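Local atomic coordinates of aeromonas extracellular serine protease (PDB entry 3WQB), a protein that cleaves peptide bonds after paired basic residues, one of them lysine, as a calcium-binding, kexin-like secreted serine protease and probable virulence factor. Residues Leu490-Leu493 with Thr499-Ile502; Asp392-Gly395 with Trp399-Asn402. The protein carries 1 engineered substitution. One frame throughout, in Å; residues are numbered along the deposited sequence.

Interaction 1: Leu490-Leu493 with Thr499-Ile502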
# COMPACT_ATOMS: atom_id res chain seq x y z
N LEU A 490 -9.09 -19.80 3.02
CA LEU A 490 -9.19 -19.23 1.69
C LEU A 490 -10.53 -18.50 1.61
O LEU A 490 -11.59 -19.11 1.82
CB LEU A 490 -9.13 -20.37 0.65
CG LEU A 490 -9.55 -20.06 -0.78
CD1 LEU A 490 -8.51 -19.19 -1.45
CD2 LEU A 490 -9.75 -21.34 -1.57
N ILE A 491 -10.48 -17.20 1.33
CA ILE A 491 -11.69 -16.38 1.24
C ILE A 491 -11.83 -15.85 -0.18
O ILE A 491 -10.93 -15.19 -0.70
CB ILE A 491 -11.65 -15.22 2.27
CG1 ILE A 491 -11.43 -15.77 3.68
CG2 ILE A 491 -12.91 -14.34 2.18
CD1 ILE A 491 -11.36 -14.70 4.78
N GLU A 492 -12.97 -16.14 -0.80
CA GLU A 492 -13.22 -15.83 -2.20
C GLU A 492 -14.60 -15.20 -2.37
O GLU A 492 -15.52 -15.49 -1.62
CB GLU A 492 -13.12 -17.12 -3.02
CG GLU A 492 -12.94 -16.98 -4.52
CD GLU A 492 -12.40 -18.26 -5.19
OE1 GLU A 492 -12.29 -18.26 -6.44
OE2 GLU A 492 -12.07 -19.25 -4.49
N LEU A 493 -14.73 -14.34 -3.37
CA LEU A 493 -15.98 -13.65 -3.67
C LEU A 493 -16.39 -13.92 -5.11
O LEU A 493 -15.54 -13.91 -6.01
CB LEU A 493 -15.83 -12.15 -3.44
CG LEU A 493 -17.09 -11.28 -3.55
CD1 LEU A 493 -18.10 -11.62 -2.47
CD2 LEU A 493 -16.73 -9.80 -3.51
N THR A 499 -17.99 -14.42 -12.01
CA THR A 499 -16.57 -14.07 -11.87
C THR A 499 -16.10 -14.28 -10.43
O THR A 499 -16.82 -13.97 -9.48
CB THR A 499 -16.35 -12.61 -12.26
OG1 THR A 499 -16.95 -12.38 -13.54
CG2 THR A 499 -14.87 -12.24 -12.32
N ARG A 500 -14.90 -14.82 -10.26
CA ARG A 500 -14.39 -15.11 -8.92
C ARG A 500 -13.17 -14.27 -8.60
O ARG A 500 -12.37 -13.94 -9.50
CB ARG A 500 -14.02 -16.59 -8.82
CG ARG A 500 -15.18 -17.53 -9.07
CD ARG A 500 -14.69 -18.97 -9.14
NE ARG A 500 -14.27 -19.47 -7.83
CZ ARG A 500 -15.10 -19.99 -6.93
NH1 ARG A 500 -16.40 -20.13 -7.20
NH2 ARG A 500 -14.62 -20.41 -5.78
N SER A 501 -13.00 -13.95 -7.31
CA SER A 501 -11.83 -13.20 -6.86
C SER A 501 -11.42 -13.69 -5.49
O SER A 501 -12.23 -13.66 -4.55
CB SER A 501 -12.17 -11.71 -6.78
OG SER A 501 -11.06 -10.94 -6.33
N ILE A 502 -10.17 -14.15 -5.36
CA ILE A 502 -9.66 -14.57 -4.07
C ILE A 502 -9.27 -13.32 -3.27
O ILE A 502 -8.34 -12.60 -3.62
CB ILE A 502 -8.48 -15.56 -4.22
CG1 ILE A 502 -9.00 -16.86 -4.84
CG2 ILE A 502 -7.78 -15.79 -2.88
CD1 ILE A 502 -7.92 -17.80 -5.36

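Interaction 2: Asp392-Gly395 with Trp399-Asn402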
# COMPACT_ATOMS: atom_id res chain seq x y z
N ASP A 392 -7.72 -30.18 -5.02
CA ASP A 392 -6.73 -29.26 -5.54
C ASP A 392 -7.46 -27.97 -5.83
O ASP A 392 -8.23 -27.88 -6.79
CB ASP A 392 -6.11 -29.80 -6.83
CG ASP A 392 -5.63 -31.22 -6.69
OD1 ASP A 392 -4.87 -31.51 -5.73
OD2 ASP A 392 -6.00 -32.06 -7.54
N VAL A 393 -7.25 -26.97 -4.98
CA VAL A 393 -7.99 -25.71 -5.12
C VAL A 393 -7.06 -24.55 -5.41
O VAL A 393 -5.93 -24.52 -4.96
CB VAL A 393 -8.87 -25.40 -3.88
CG1 VAL A 393 -9.89 -26.52 -3.65
CG2 VAL A 393 -8.02 -25.17 -2.65
N LYS A 394 -7.56 -23.59 -6.18
CA LYS A 394 -6.80 -22.40 -6.52
C LYS A 394 -6.64 -21.51 -5.28
O LYS A 394 -7.64 -21.12 -4.66
CB LYS A 394 -7.50 -21.67 -7.66
CG LYS A 394 -6.78 -20.47 -8.21
CD LYS A 394 -7.33 -20.10 -9.59
CE LYS A 394 -8.81 -19.77 -9.55
NZ LYS A 394 -9.36 -19.66 -10.92
N GLY A 395 -5.39 -21.23 -4.92
CA GLY A 395 -5.05 -20.37 -3.78
C GLY A 395 -4.69 -18.95 -4.21
O GLY A 395 -4.80 -18.01 -3.41
N TRP A 399 -3.55 -14.71 -14.61
CA TRP A 399 -4.39 -13.76 -15.34
C TRP A 399 -5.75 -14.35 -15.66
O TRP A 399 -5.85 -15.47 -16.16
CB TRP A 399 -3.72 -13.37 -16.65
CG TRP A 399 -2.61 -12.38 -16.51
CD1 TRP A 399 -1.28 -12.64 -16.57
CD2 TRP A 399 -2.75 -10.98 -16.25
NE1 TRP A 399 -0.56 -11.48 -16.39
CE2 TRP A 399 -1.44 -10.44 -16.19
CE3 TRP A 399 -3.84 -10.11 -16.09
CZ2 TRP A 399 -1.20 -9.09 -15.97
CZ3 TRP A 399 -3.60 -8.77 -15.87
CH2 TRP A 399 -2.28 -8.27 -15.81
N GLU A 400 -6.78 -13.56 -15.39
CA GLU A 400 -8.16 -13.91 -15.74
C GLU A 400 -8.89 -12.69 -16.30
O GLU A 400 -8.58 -11.54 -15.97
CB GLU A 400 -8.91 -14.46 -14.52
CG GLU A 400 -8.26 -15.73 -13.97
CD GLU A 400 -8.94 -16.30 -12.74
OE1 GLU A 400 -9.95 -15.72 -12.31
OE2 GLU A 400 -8.46 -17.32 -12.21
N ARG A 401 -9.84 -12.95 -17.19
CA ARG A 401 -10.61 -11.88 -17.82
C ARG A 401 -12.02 -11.86 -17.22
O ARG A 401 -12.70 -12.89 -17.20
CB ARG A 401 -10.66 -12.07 -19.34
CG ARG A 401 -11.08 -10.83 -20.12
CD ARG A 401 -11.06 -11.10 -21.62
NE ARG A 401 -10.69 -9.89 -22.36
CZ ARG A 401 -11.39 -9.36 -23.36
NH1 ARG A 401 -12.52 -9.91 -23.78
NH2 ARG A 401 -10.94 -8.26 -23.95
N ASN A 402 -12.46 -10.70 -16.73
CA ASN A 402 -13.79 -10.61 -16.12
C ASN A 402 -14.90 -10.51 -17.17
O ASN A 402 -14.63 -10.51 -18.37
CB ASN A 402 -13.86 -9.52 -15.03
CG ASN A 402 -13.92 -8.10 -15.58
OD1 ASN A 402 -14.22 -7.86 -16.76
ND2 ASN A 402 -13.65 -7.14 -14.70
O HOH W 1 -11.41 -17.37 -10.92

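Interaction 1: Leu490-Leu493 with Thr499-Ile502
Glu-492 and Arg-500 face each other across a beta hairpin of the P-domain, whose strand 500-502 is the edge of a four-stranded antiparallel sheet, with 489-494 next to it. Charge pairing comes first. The NE of Arg-500 gives a hydrogen bond of 2.7 Å to OE1 of Glu-492, and a weak one runs from Arg-500 NH2 to Glu-492 OE2 at 3.1 Å. The planes of the two groups stand 79° apart, so this is no flat, coplanar bidentate pair: NE meets OE1 from above the carboxylate plane, 62° out of it. A bend at chi3 (71°) carries the guanidinium back over the glutamate.

Backbone bonds form the second group. Leu-493 and Ser-501 make a hydrogen-bonded antiparallel pair, Leu-493 N to Ser-501 O at 2.8 Å and Ser-501 N to Leu-493 O at 2.9 Å, while Glu-492 and Ile-502 form the adjoining non-hydrogen-bonded pair.

Van der Waals contact continues on the face that carries Glu-492: CG2 of Ile-502 meets CD1 of Leu-490 at 3.8 Å, the apolar pair, and CG1 of Ile-502 lies 3.7 Å from CD of Glu-492.

The Arg-500 contact would be expected to favour the ionised form of the buried Glu-492, though sharing the guanidinium with Glu-550 of strand 545-553, which bridges to NH2, probably tempers the effect.

Interaction 2: Asp392-Gly395 with Trp399-Asn402
Lys-394 reaches out to Glu-400 and joins two small antiparallel two-stranded sheets of the protease, one made of strands 379-384 and 390-396, the other of strands 400-401 and 407-408. The backbones stay far apart, with CA of Lys-394 still 12.6 Å from CA of Trp-399 at their nearest, and a single pair of long side chains spans the interval. In the first shell, the ammonium NZ of Lys-394 donates to OE2 of Glu-400 at 2.8 Å, a salt bridge. The lysine arrives on the syn side of the carboxylate, 23° out of its plane, and its CE follows at 3.6 Å from the same OE2 of Glu-400.

One water completes a small ring. It accepts from Lys-394 NZ at 3.1 Å and donates to Glu-400 OE1 at 2.6 Å, so the ammonium is tied to both oxygens, to one directly and to the other through the water.

The two chains approach from opposite directions. Glu-400 stays extended beyond CG, with chi2 at 178°, whereas in Lys-394 CG anti to the backbone N sends the chain away from the strand and the bend at chi3 (60°) brings NZ to Glu-400 OE2.

Farther out, OE1 of Glu-400 has a second cationic partner in Lys-537, so the carboxylate has two lysine partners, one at each oxygen, which would tend to stabilise its negative charge. Lys-394 rests on Met-380 and Pro-378, and backbone bonds of Val-393 with Val-381 and of Gly-395 with Val-379 join its strand to 379-384. On the other side, Glu-400 is bonded through its backbone to Phe-408. Just beyond, the amide ND2 of Asn-402 donates to the backbone O of both Lys-537 and Tyr-539.

Interactions 1 and 2 are neighbours, their centres 9 Å apart, and they touch directly. CD1 of Ile-502 lies 3.4 Å from the carbonyl O of Lys-394, and CD2 of Leu-490 comes to 3.7 Å from the same oxygen, so the apolar flank of the P-domain hairpin packs on strand 390-396. At the other end, CG2 of Thr-499 meets CB of Asn-402 at 4.0 Å. Lys-537 ties the two together, binding both the Arg-500 carbonyl and the Glu-400 carboxylate. Interaction 2 is remote from the catalytic and calcium sites, whereas the side chain of Leu-490 in interaction 1 is about 11 Å from a bound calcium ion.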